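Local coordinates for hypothetical 33.3 KDA protein IN ade3-ser2 intergenic region (PDB 1ODF), which is probably an ATP-dependent kinase of still unknown specificity, predicted to bind ATP through a P-loop and closely resembling bacterial pantothenate kinase in structure, at residues D71-T76 with K105-V110; N216-R221 with R247-Y252; Q223-L228 with K234-E239. All coordinates share one frame; numbering follows the deposited sequence.

Contact 1: residues D71-T76 with K105-V110; sequences DDFYLT and KLLQEV. With SO4 (sulfate ion), chain C.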
loop_
_atom_site.group_PDB
_atom_site.type_symbol
_atom_site.label_atom_id
_atom_site.label_comp_id
_atom_site.label_asym_id
_atom_site.label_seq_id
_atom_site.Cartn_x
_atom_site.Cartn_y
_atom_site.Cartn_z
ATOM N N ASP A 71 2.346 -5.872 1.334
ATOM C CA ASP A 71 2.288 -7.012 2.246
ATOM C C ASP A 71 3.047 -8.243 1.748
ATOM O O ASP A 71 3.294 -9.180 2.509
ATOM C CB ASP A 71 0.842 -7.344 2.574
ATOM C CG ASP A 71 0.215 -6.308 3.488
ATOM O OD1 ASP A 71 -1.030 -6.268 3.584
ATOM O OD2 ASP A 71 0.974 -5.533 4.117
ATOM N N ASP A 72 3.432 -8.226 0.477
ATOM C CA ASP A 72 4.218 -9.308 -0.088
ATOM C C ASP A 72 5.548 -9.325 0.669
ATOM O O ASP A 72 6.247 -10.343 0.701
ATOM C CB ASP A 72 4.527 -9.050 -1.566
ATOM C CG ASP A 72 3.333 -9.259 -2.471
ATOM O OD1 ASP A 72 2.280 -9.729 -1.987
ATOM O OD2 ASP A 72 3.464 -8.961 -3.681
ATOM N N PHE A 73 5.891 -8.186 1.269
ATOM C CA PHE A 73 7.147 -8.044 2.001
ATOM C C PHE A 73 7.044 -8.172 3.514
ATOM O O PHE A 73 7.916 -7.684 4.233
ATOM C CB PHE A 73 7.817 -6.701 1.664
ATOM C CG PHE A 73 8.382 -6.632 0.277
ATOM C CD1 PHE A 73 7.554 -6.407 -0.820
ATOM C CD2 PHE A 73 9.747 -6.808 0.062
ATOM C CE1 PHE A 73 8.081 -6.359 -2.118
ATOM C CE2 PHE A 73 10.284 -6.764 -1.228
ATOM C CZ PHE A 73 9.446 -6.538 -2.317
ATOM N N TYR A 74 5.982 -8.806 4.006
ATOM C CA TYR A 74 5.841 -9.000 5.454
ATOM C C TYR A 74 7.066 -9.769 5.967
ATOM O O TYR A 74 7.721 -10.513 5.219
ATOM C CB TYR A 74 4.581 -9.819 5.784
ATOM C CG TYR A 74 3.303 -9.026 6.012
ATOM C CD1 TYR A 74 2.070 -9.530 5.597
ATOM C CD2 TYR A 74 3.315 -7.808 6.684
ATOM C CE1 TYR A 74 0.883 -8.845 5.846
ATOM C CE2 TYR A 74 2.126 -7.110 6.942
ATOM C CZ TYR A 74 0.914 -7.632 6.522
ATOM O OH TYR A 74 -0.271 -6.951 6.771
ATOM N N LEU A 75 7.379 -9.580 7.241
ATOM C CA LEU A 75 8.497 -10.281 7.858
ATOM C C LEU A 75 8.201 -11.780 7.843
ATOM O O LEU A 75 7.036 -12.181 7.754
ATOM C CB LEU A 75 8.657 -9.826 9.304
ATOM C CG LEU A 75 9.126 -8.387 9.467
ATOM C CD1 LEU A 75 8.966 -7.969 10.922
ATOM C CD2 LEU A 75 10.583 -8.266 8.994
ATOM N N THR A 76 9.243 -12.605 7.909
ATOM C CA THR A 76 9.025 -14.044 7.955
ATOM C C THR A 76 8.319 -14.285 9.286
ATOM O O THR A 76 8.490 -13.506 10.235
ATOM C CB THR A 76 10.346 -14.823 7.955
ATOM O OG1 THR A 76 11.186 -14.340 9.012
ATOM C CG2 THR A 76 11.054 -14.668 6.617
ATOM N N LYS A 105 14.917 -4.606 4.872
ATOM C CA LYS A 105 16.207 -4.973 4.300
ATOM C C LYS A 105 15.982 -5.622 2.950
ATOM O O LYS A 105 16.678 -5.320 1.975
ATOM C CB LYS A 105 16.954 -5.936 5.227
ATOM C CG LYS A 105 18.399 -5.522 5.509
ATOM C CD LYS A 105 18.469 -4.069 5.987
ATOM C CE LYS A 105 19.888 -3.643 6.359
ATOM N NZ LYS A 105 20.391 -4.332 7.588
ATOM N N LEU A 106 14.988 -6.504 2.900
ATOM C CA LEU A 106 14.652 -7.210 1.679
ATOM C C LEU A 106 14.115 -6.230 0.632
ATOM O O LEU A 106 14.413 -6.356 -0.550
ATOM C CB LEU A 106 13.602 -8.288 1.970
ATOM C CG LEU A 106 13.592 -9.525 1.061
ATOM C CD1 LEU A 106 12.353 -10.362 1.351
ATOM C CD2 LEU A 106 13.607 -9.115 -0.401
ATOM N N LEU A 107 13.327 -5.252 1.069
ATOM C CA LEU A 107 12.759 -4.282 0.144
ATOM C C LEU A 107 13.875 -3.405 -0.418
ATOM O O LEU A 107 13.901 -3.078 -1.612
ATOM C CB LEU A 107 11.723 -3.422 0.866
ATOM C CG LEU A 107 10.938 -2.440 -0.002
ATOM C CD1 LEU A 107 10.197 -3.205 -1.095
ATOM C CD2 LEU A 107 9.961 -1.663 0.868
ATOM N N GLN A 108 14.790 -3.029 0.465
ATOM C CA GLN A 108 15.938 -2.217 0.101
ATOM C C GLN A 108 16.713 -2.921 -1.023
ATOM O O GLN A 108 17.027 -2.318 -2.048
ATOM C CB GLN A 108 16.828 -2.030 1.336
ATOM C CG GLN A 108 18.196 -1.390 1.092
ATOM C CD GLN A 108 18.123 0.105 0.865
ATOM O OE1 GLN A 108 17.604 0.565 -0.154
ATOM N NE2 GLN A 108 18.640 0.877 1.822
ATOM N N GLU A 109 16.992 -4.206 -0.837
ATOM C CA GLU A 109 17.733 -4.974 -1.833
ATOM C C GLU A 109 17.031 -5.011 -3.182
ATOM O O GLU A 109 17.652 -4.780 -4.220
ATOM C CB GLU A 109 17.961 -6.398 -1.333
ATOM C CG GLU A 109 18.796 -6.469 -0.071
ATOM C CD GLU A 109 18.689 -7.809 0.643
ATOM O OE1 GLU A 109 19.221 -7.916 1.772
ATOM O OE2 GLU A 109 18.078 -8.751 0.083
ATOM N N VAL A 110 15.737 -5.315 -3.165
ATOM C CA VAL A 110 14.954 -5.379 -4.392
ATOM C C VAL A 110 15.026 -4.044 -5.153
ATOM O O VAL A 110 15.263 -4.020 -6.364
ATOM C CB VAL A 110 13.485 -5.750 -4.068
ATOM C CG1 VAL A 110 12.585 -5.479 -5.261
ATOM C CG2 VAL A 110 13.408 -7.230 -3.680
HETATM S S SO4 C . -3.793 -8.717 7.227
HETATM O O1 SO4 C . -3.759 -8.544 8.690
HETATM O O2 SO4 C . -2.430 -8.961 6.736
HETATM O O3 SO4 C . -4.662 -9.858 6.879
HETATM O O4 SO4 C . -4.329 -7.495 6.603
#
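Phe-73 and Leu-107 mark the closest approach of the two backbones, with the CA of Phe-73 7.0 Å from the CA of Leu-107, and no hydrogen bond bridges the segments. In this P-loop kinase fold, residues 71-76 form the loop after strand 65-69 of the main sheet, beginning with the end of a 3-10 turn, and residues 105-110 lie on helix 104-114. Between these two segments the contact rests on one aromatic ring, Phe-73; a backbone hydrogen bond between Phe-73 and Asp-103, just before the helix, adds to it. The CG of Phe-73 stands anti to the carbonyl carbon (chi1 -71°), which sends the ring out from the turn to the helix. There the Leu-107 methyl CD1 sits over the ring centre, 3.5 Å above its plane and 14° off the normal, a CH-pi contact. Val-110 takes a different position: its CG2 meets the ring edge in plane, 4.0 Å from Phe-73 CE2. Leu-106 CD2 approaches the same CE2 obliquely. A flat, wholly apolar side chain suits this place because branched aliphatic groups can pack on a face and an edge together, and Leu-128 and Pro-129 of strand 125-132 add to the packing. Tyr-74, the next residue, serves another part of the fold: its ring lies over the CA of Asp-71 and stacks with His-102. Its polar end reaches a sulfate, probably from the crystallisation liquor and also bound by Arg-96 NE: Tyr-74 OH donates to SO4 O2 over 3.0 Å, with this oxygen at the ring's edge, close to its plane.

Contact 2: residues N216-R221 with R247-Y252; sequences NVYGWR and RYMPSY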
loop_
_atom_site.group_PDB
_atom_site.type_symbol
_atom_site.label_atom_id
_atom_site.label_comp_id
_atom_site.label_asym_id
_atom_site.label_seq_id
_atom_site.Cartn_x
_atom_site.Cartn_y
_atom_site.Cartn_z
ATOM N N ASN A 216 -16.032 4.174 7.666
ATOM C CA ASN A 216 -16.569 3.293 6.642
ATOM C C ASN A 216 -15.734 2.022 6.676
ATOM O O ASN A 216 -16.197 0.945 6.295
ATOM C CB ASN A 216 -16.459 3.938 5.257
ATOM C CG ASN A 216 -17.480 5.040 5.042
ATOM O OD1 ASN A 216 -17.544 5.647 3.970
ATOM N ND2 ASN A 216 -18.287 5.301 6.062
ATOM N N VAL A 217 -14.497 2.158 7.143
ATOM C CA VAL A 217 -13.583 1.031 7.229
ATOM C C VAL A 217 -14.152 -0.076 8.116
ATOM O O VAL A 217 -14.049 -1.251 7.771
ATOM C CB VAL A 217 -12.190 1.479 7.752
ATOM C CG1 VAL A 217 -11.297 0.268 7.998
ATOM C CG2 VAL A 217 -11.533 2.396 6.731
ATOM N N TYR A 218 -14.747 0.290 9.250
ATOM C CA TYR A 218 -15.336 -0.717 10.133
ATOM C C TYR A 218 -16.411 -1.445 9.346
ATOM O O TYR A 218 -16.431 -2.678 9.281
ATOM C CB TYR A 218 -15.978 -0.084 11.371
ATOM C CG TYR A 218 -14.998 0.458 12.383
ATOM C CD1 TYR A 218 -14.642 1.809 12.386
ATOM C CD2 TYR A 218 -14.426 -0.378 13.342
ATOM C CE1 TYR A 218 -13.744 2.312 13.321
ATOM C CE2 TYR A 218 -13.523 0.112 14.283
ATOM C CZ TYR A 218 -13.187 1.458 14.266
ATOM O OH TYR A 218 -12.285 1.951 15.179
ATOM N N GLY A 219 -17.300 -0.666 8.739
ATOM C CA GLY A 219 -18.375 -1.238 7.956
ATOM C C GLY A 219 -17.893 -2.225 6.914
ATOM O O GLY A 219 -18.367 -3.357 6.861
ATOM N N TRP A 220 -16.942 -1.801 6.089
ATOM C CA TRP A 220 -16.410 -2.657 5.037
ATOM C C TRP A 220 -15.825 -3.971 5.548
ATOM O O TRP A 220 -15.954 -5.005 4.895
ATOM C CB TRP A 220 -15.353 -1.904 4.232
ATOM C CG TRP A 220 -15.875 -0.686 3.531
ATOM C CD1 TRP A 220 -17.142 -0.491 3.059
ATOM C CD2 TRP A 220 -15.125 0.476 3.152
ATOM N NE1 TRP A 220 -17.226 0.714 2.406
ATOM C CE2 TRP A 220 -16.003 1.329 2.448
ATOM C CE3 TRP A 220 -13.796 0.877 3.338
ATOM C CZ2 TRP A 220 -15.596 2.561 1.928
ATOM C CZ3 TRP A 220 -13.391 2.104 2.819
ATOM C CH2 TRP A 220 -14.290 2.930 2.122
ATOM N N ARG A 221 -15.179 -3.946 6.707
ATOM C CA ARG A 221 -14.608 -5.178 7.233
ATOM C C ARG A 221 -15.665 -6.047 7.925
ATOM O O ARG A 221 -15.541 -7.273 7.959
ATOM C CB ARG A 221 -13.457 -4.882 8.195
ATOM C CG ARG A 221 -12.687 -6.137 8.598
ATOM C CD ARG A 221 -12.247 -6.931 7.361
ATOM N NE ARG A 221 -11.875 -8.305 7.694
ATOM C CZ ARG A 221 -10.658 -8.693 8.067
ATOM N NH1 ARG A 221 -10.431 -9.968 8.355
ATOM N NH2 ARG A 221 -9.665 -7.818 8.130
ATOM N N ARG A 247 -6.782 -1.257 15.455
ATOM C CA ARG A 247 -5.330 -1.287 15.333
ATOM C C ARG A 247 -4.838 -0.336 14.239
ATOM O O ARG A 247 -3.720 0.167 14.308
ATOM C CB ARG A 247 -4.855 -2.706 15.015
ATOM C CG ARG A 247 -4.711 -3.611 16.223
ATOM C CD ARG A 247 -4.815 -5.079 15.825
ATOM N NE ARG A 247 -3.900 -5.468 14.748
ATOM C CZ ARG A 247 -2.584 -5.617 14.883
ATOM N NH1 ARG A 247 -2.001 -5.406 16.061
ATOM N NH2 ARG A 247 -1.854 -6.002 13.840
ATOM N N TYR A 248 -5.678 -0.087 13.240
ATOM C CA TYR A 248 -5.308 0.782 12.127
ATOM C C TYR A 248 -5.799 2.226 12.240
ATOM O O TYR A 248 -5.184 3.137 11.690
ATOM C CB TYR A 248 -5.819 0.175 10.822
ATOM C CG TYR A 248 -5.205 -1.164 10.497
ATOM C CD1 TYR A 248 -4.129 -1.263 9.618
ATOM C CD2 TYR A 248 -5.705 -2.340 11.065
ATOM C CE1 TYR A 248 -3.562 -2.502 9.306
ATOM C CE2 TYR A 248 -5.146 -3.581 10.764
ATOM C CZ TYR A 248 -4.075 -3.656 9.883
ATOM O OH TYR A 248 -3.516 -4.879 9.577
ATOM N N MET A 249 -6.904 2.431 12.949
ATOM C CA MET A 249 -7.471 3.766 13.118
ATOM C C MET A 249 -6.506 4.861 13.581
ATOM O O MET A 249 -6.590 5.996 13.114
ATOM C CB MET A 249 -8.661 3.706 14.074
ATOM C CG MET A 249 -9.952 3.301 13.404
ATOM S SD MET A 249 -10.413 4.512 12.164
ATOM C CE MET A 249 -10.760 3.430 10.797
ATOM N N PRO A 250 -5.594 4.549 14.521
ATOM C CA PRO A 250 -4.665 5.599 14.963
ATOM C C PRO A 250 -3.852 6.141 13.778
ATOM O O PRO A 250 -3.695 7.357 13.616
ATOM C CB PRO A 250 -3.799 4.881 15.994
ATOM C CG PRO A 250 -4.760 3.876 16.584
ATOM C CD PRO A 250 -5.467 3.342 15.360
ATOM N N SER A 251 -3.353 5.231 12.947
ATOM C CA SER A 251 -2.579 5.623 11.773
ATOM C C SER A 251 -3.406 6.515 10.853
ATOM O O SER A 251 -2.933 7.544 10.383
ATOM C CB SER A 251 -2.119 4.387 11.006
ATOM O OG SER A 251 -1.166 3.670 11.758
ATOM N N TYR A 252 -4.645 6.107 10.599
ATOM C CA TYR A 252 -5.542 6.872 9.741
ATOM C C TYR A 252 -5.715 8.288 10.272
ATOM O O TYR A 252 -5.525 9.259 9.538
ATOM C CB TYR A 252 -6.915 6.178 9.645
ATOM C CG TYR A 252 -6.937 4.977 8.723
ATOM C CD1 TYR A 252 -7.509 3.767 9.127
ATOM C CD2 TYR A 252 -6.370 5.043 7.448
ATOM C CE1 TYR A 252 -7.507 2.652 8.280
ATOM C CE2 TYR A 252 -6.365 3.934 6.596
ATOM C CZ TYR A 252 -6.930 2.744 7.016
ATOM O OH TYR A 252 -6.894 1.644 6.178
#
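Met-249 lays its bent thioether chain across the phenol end of Tyr-218, tying the start of helix 249-262 to the first turn of helix 216-232. This is helix-to-helix packing beside the predicted nucleotide site of the P-loop kinase fold, and it is made by apolar and aromatic surfaces with no hydrogen bond between the segments. The sulfur SD of Met-249 lies 5.2 Å from the centroid of the Tyr-218 ring and 58° off its normal, a Met-aromatic contact approached obliquely. Nearer still is the methylene: Met-249 CG comes within 3.2 Å of Tyr-218 OH, a snug fit for a carbon against an oxygen. The hydroxyl's polar partner is Asp-246 OD2, to which it is hydrogen-bonded, and the ring also stacks with His-242; tyrosine suits a place that needs both an apolar flank and a polar tip. Because the methionine turns at chi2 (-63°) and again at chi3, its methyl CE swings on toward helix 216-232 and stops 3.9 Å from Val-217 CB. An unbranched, flexible side chain can follow such a path, touching a ring and a beta-branched residue in succession.

Val-217 has a second neighbour one turn along the other helix. Its CG1 is anti to the backbone N (chi1 173°), which leaves the other methyl, CG2, to approach the Tyr-252 ring obliquely. That ring is met edge-to-face by Trp-161, and its hydroxyl is hydrogen-bonded to OE1 of Gln-40, a residue predicted to bind ATP. The same tyrosine thus links the valine side of the helix pair to the P-loop, with Val-217 CG2 4.3 Å from Tyr-252 CE1.

Contact 3: residues Q223-L228 with K234-E239; sequences QQEHEL and KGMTDE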
loop_
_atom_site.group_PDB
_atom_site.type_symbol
_atom_site.label_atom_id
_atom_site.label_comp_id
_atom_site.label_asym_id
_atom_site.label_seq_id
_atom_site.Cartn_x
_atom_site.Cartn_y
_atom_site.Cartn_z
ATOM N N GLN A 223 -18.671 -6.351 6.895
ATOM C CA GLN A 223 -19.338 -7.008 5.786
ATOM C C GLN A 223 -18.534 -8.227 5.362
ATOM O O GLN A 223 -19.053 -9.343 5.329
ATOM C CB GLN A 223 -19.470 -6.048 4.604
ATOM C CG GLN A 223 -19.894 -6.722 3.301
ATOM C CD GLN A 223 -19.628 -5.861 2.070
ATOM O OE1 GLN A 223 -19.756 -6.328 0.932
ATOM N NE2 GLN A 223 -19.258 -4.599 2.291
ATOM N N GLN A 224 -17.262 -8.001 5.049
ATOM C CA GLN A 224 -16.360 -9.059 4.604
ATOM C C GLN A 224 -16.376 -10.283 5.525
ATOM O O GLN A 224 -16.478 -11.421 5.063
ATOM C CB GLN A 224 -14.933 -8.508 4.499
ATOM C CG GLN A 224 -13.943 -9.449 3.831
ATOM C CD GLN A 224 -12.524 -8.891 3.788
ATOM O OE1 GLN A 224 -11.857 -8.751 4.817
ATOM N NE2 GLN A 224 -12.057 -8.569 2.587
ATOM N N GLU A 225 -16.286 -10.040 6.828
ATOM C CA GLU A 225 -16.262 -11.113 7.812
ATOM C C GLU A 225 -17.590 -11.875 7.932
ATOM O O GLU A 225 -17.602 -13.085 8.169
ATOM C CB GLU A 225 -15.862 -10.551 9.179
ATOM C CG GLU A 225 -15.175 -11.565 10.078
ATOM C CD GLU A 225 -13.751 -11.865 9.632
ATOM O OE1 GLU A 225 -13.473 -11.812 8.413
ATOM O OE2 GLU A 225 -12.911 -12.168 10.505
ATOM N N HIS A 226 -18.704 -11.166 7.780
ATOM C CA HIS A 226 -20.022 -11.789 7.871
ATOM C C HIS A 226 -20.201 -12.789 6.736
ATOM O O HIS A 226 -20.817 -13.848 6.911
ATOM C CB HIS A 226 -21.125 -10.725 7.808
ATOM C CG HIS A 226 -21.287 -9.943 9.075
ATOM N ND1 HIS A 226 -22.122 -8.850 9.174
ATOM C CD2 HIS A 226 -20.721 -10.095 10.298
ATOM C CE1 HIS A 226 -22.064 -8.364 10.402
ATOM N NE2 HIS A 226 -21.221 -9.101 11.104
ATOM N N GLU A 227 -19.646 -12.451 5.579
ATOM C CA GLU A 227 -19.738 -13.308 4.408
ATOM C C GLU A 227 -18.896 -14.567 4.598
ATOM O O GLU A 227 -19.312 -15.661 4.220
ATOM C CB GLU A 227 -19.285 -12.526 3.184
ATOM C CG GLU A 227 -19.855 -11.122 3.199
ATOM C CD GLU A 227 -19.432 -10.285 2.016
ATOM O OE1 GLU A 227 -18.231 -10.308 1.669
ATOM O OE2 GLU A 227 -20.302 -9.594 1.444
ATOM N N LEU A 228 -17.720 -14.413 5.203
ATOM C CA LEU A 228 -16.847 -15.555 5.451
ATOM C C LEU A 228 -17.532 -16.534 6.404
ATOM O O LEU A 228 -17.524 -17.747 6.179
ATOM C CB LEU A 228 -15.521 -15.104 6.065
ATOM C CG LEU A 228 -14.611 -16.254 6.535
ATOM C CD1 LEU A 228 -14.174 -17.095 5.334
ATOM C CD2 LEU A 228 -13.397 -15.697 7.276
ATOM N N LYS A 234 -16.560 -19.520 10.309
ATOM C CA LYS A 234 -15.348 -19.136 11.020
ATOM C C LYS A 234 -14.968 -17.703 10.668
ATOM O O LYS A 234 -15.071 -17.289 9.512
ATOM C CB LYS A 234 -14.197 -20.101 10.694
ATOM C CG LYS A 234 -14.352 -21.478 11.341
ATOM C CD LYS A 234 -13.146 -22.386 11.109
ATOM C CE LYS A 234 -13.052 -22.847 9.660
ATOM N NZ LYS A 234 -12.032 -23.923 9.491
ATOM N N GLY A 235 -14.538 -16.955 11.678
ATOM C CA GLY A 235 -14.155 -15.568 11.485
ATOM C C GLY A 235 -14.196 -14.827 12.811
ATOM O O GLY A 235 -14.464 -15.424 13.854
ATOM N N MET A 236 -13.931 -13.527 12.783
ATOM C CA MET A 236 -13.941 -12.735 14.009
ATOM C C MET A 236 -15.354 -12.321 14.383
ATOM O O MET A 236 -16.214 -12.181 13.514
ATOM C CB MET A 236 -13.099 -11.465 13.841
ATOM C CG MET A 236 -11.600 -11.675 13.669
ATOM S SD MET A 236 -10.737 -10.108 13.315
ATOM C CE MET A 236 -11.107 -9.889 11.542
ATOM N N THR A 237 -15.588 -12.135 15.681
ATOM C CA THR A 237 -16.888 -11.670 16.148
ATOM C C THR A 237 -16.839 -10.177 15.844
ATOM O O THR A 237 -15.754 -9.626 15.628
ATOM C CB THR A 237 -17.081 -11.862 17.681
ATOM O OG1 THR A 237 -16.149 -11.044 18.399
ATOM C CG2 THR A 237 -16.876 -13.313 18.072
ATOM N N ASP A 238 -17.992 -9.520 15.816
ATOM C CA ASP A 238 -18.010 -8.094 15.534
ATOM C C ASP A 238 -17.058 -7.371 16.480
ATOM O O ASP A 238 -16.342 -6.456 16.075
ATOM C CB ASP A 238 -19.423 -7.525 15.680
ATOM C CG ASP A 238 -20.421 -8.199 14.755
ATOM O OD1 ASP A 238 -20.028 -8.625 13.643
ATOM O OD2 ASP A 238 -21.605 -8.291 15.137
ATOM N N GLU A 239 -17.047 -7.800 17.738
ATOM C CA GLU A 239 -16.179 -7.198 18.740
ATOM C C GLU A 239 -14.720 -7.314 18.310
ATOM O O GLU A 239 -13.938 -6.373 18.463
ATOM C CB GLU A 239 -16.383 -7.885 20.098
ATOM C CG GLU A 239 -15.506 -7.343 21.231
ATOM C CD GLU A 239 -15.915 -7.870 22.605
ATOM O OE1 GLU A 239 -16.003 -9.104 22.774
ATOM O OE2 GLU A 239 -16.145 -7.049 23.522
#
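Glu-225 OE2 accepts the backbone N-H of Met-236 over 2.8 Å in a nearly straight bond (165°), using the anti side of the carboxylate with the N-H somewhat out of its plane. The glutamate belongs to helix 216-232, and its chain bends at chi2 (73°) to bring the acid up to the connection leading into helix 238-246. Its other oxygen, OE1, makes a long, weak ion pair with Arg-221 NH1. Met-236 then folds its methyl back, so that its CE lies 3.1 Å from the same OE2. An alanine here takes away OE2, so the Met-236 N-H would probably be left without its acceptor and the connection less firmly held. Gly-235 fits the close approach: a side chain there would collide with Glu-225 CG and with the carbonyl oxygen of Lys-234. Farther along, His-226 NE2 donates to Asp-238 OD1, also at 2.8 Å, in the imidazole plane and on the syn side of the carboxylate, with the two planes turned 61° apart. Toward the other end Leu-228 CG makes a van der Waals contact with Lys-234 O at 3.2 Å. Each segment thus supplies one carboxylate acceptor to a donor of the other, and Asp-238 would be expected to stabilise a protonated imidazole on His-226 in this largely exposed helix-loop-helix connection.

Overall arrangement
Along the chain contact 1 closes first, and both segments of contact 3 fall between the two of contact 2. Contact 1, on the loop after strand 65-69 and helix 104-114, stands apart, its centre about 24 Å from that of contact 2 and 29 Å from that of contact 3. Contacts 2 and 3, with centres about 15 Å apart, share helix 216-232 and touch through Arg-221 NH1 and Met-236 CE. Together they join three helices that follow one another in the chain, 216-232, 238-246 and 249-262, in packing that is buried near the predicted ATP site at contact 2 and largely exposed at contact 3.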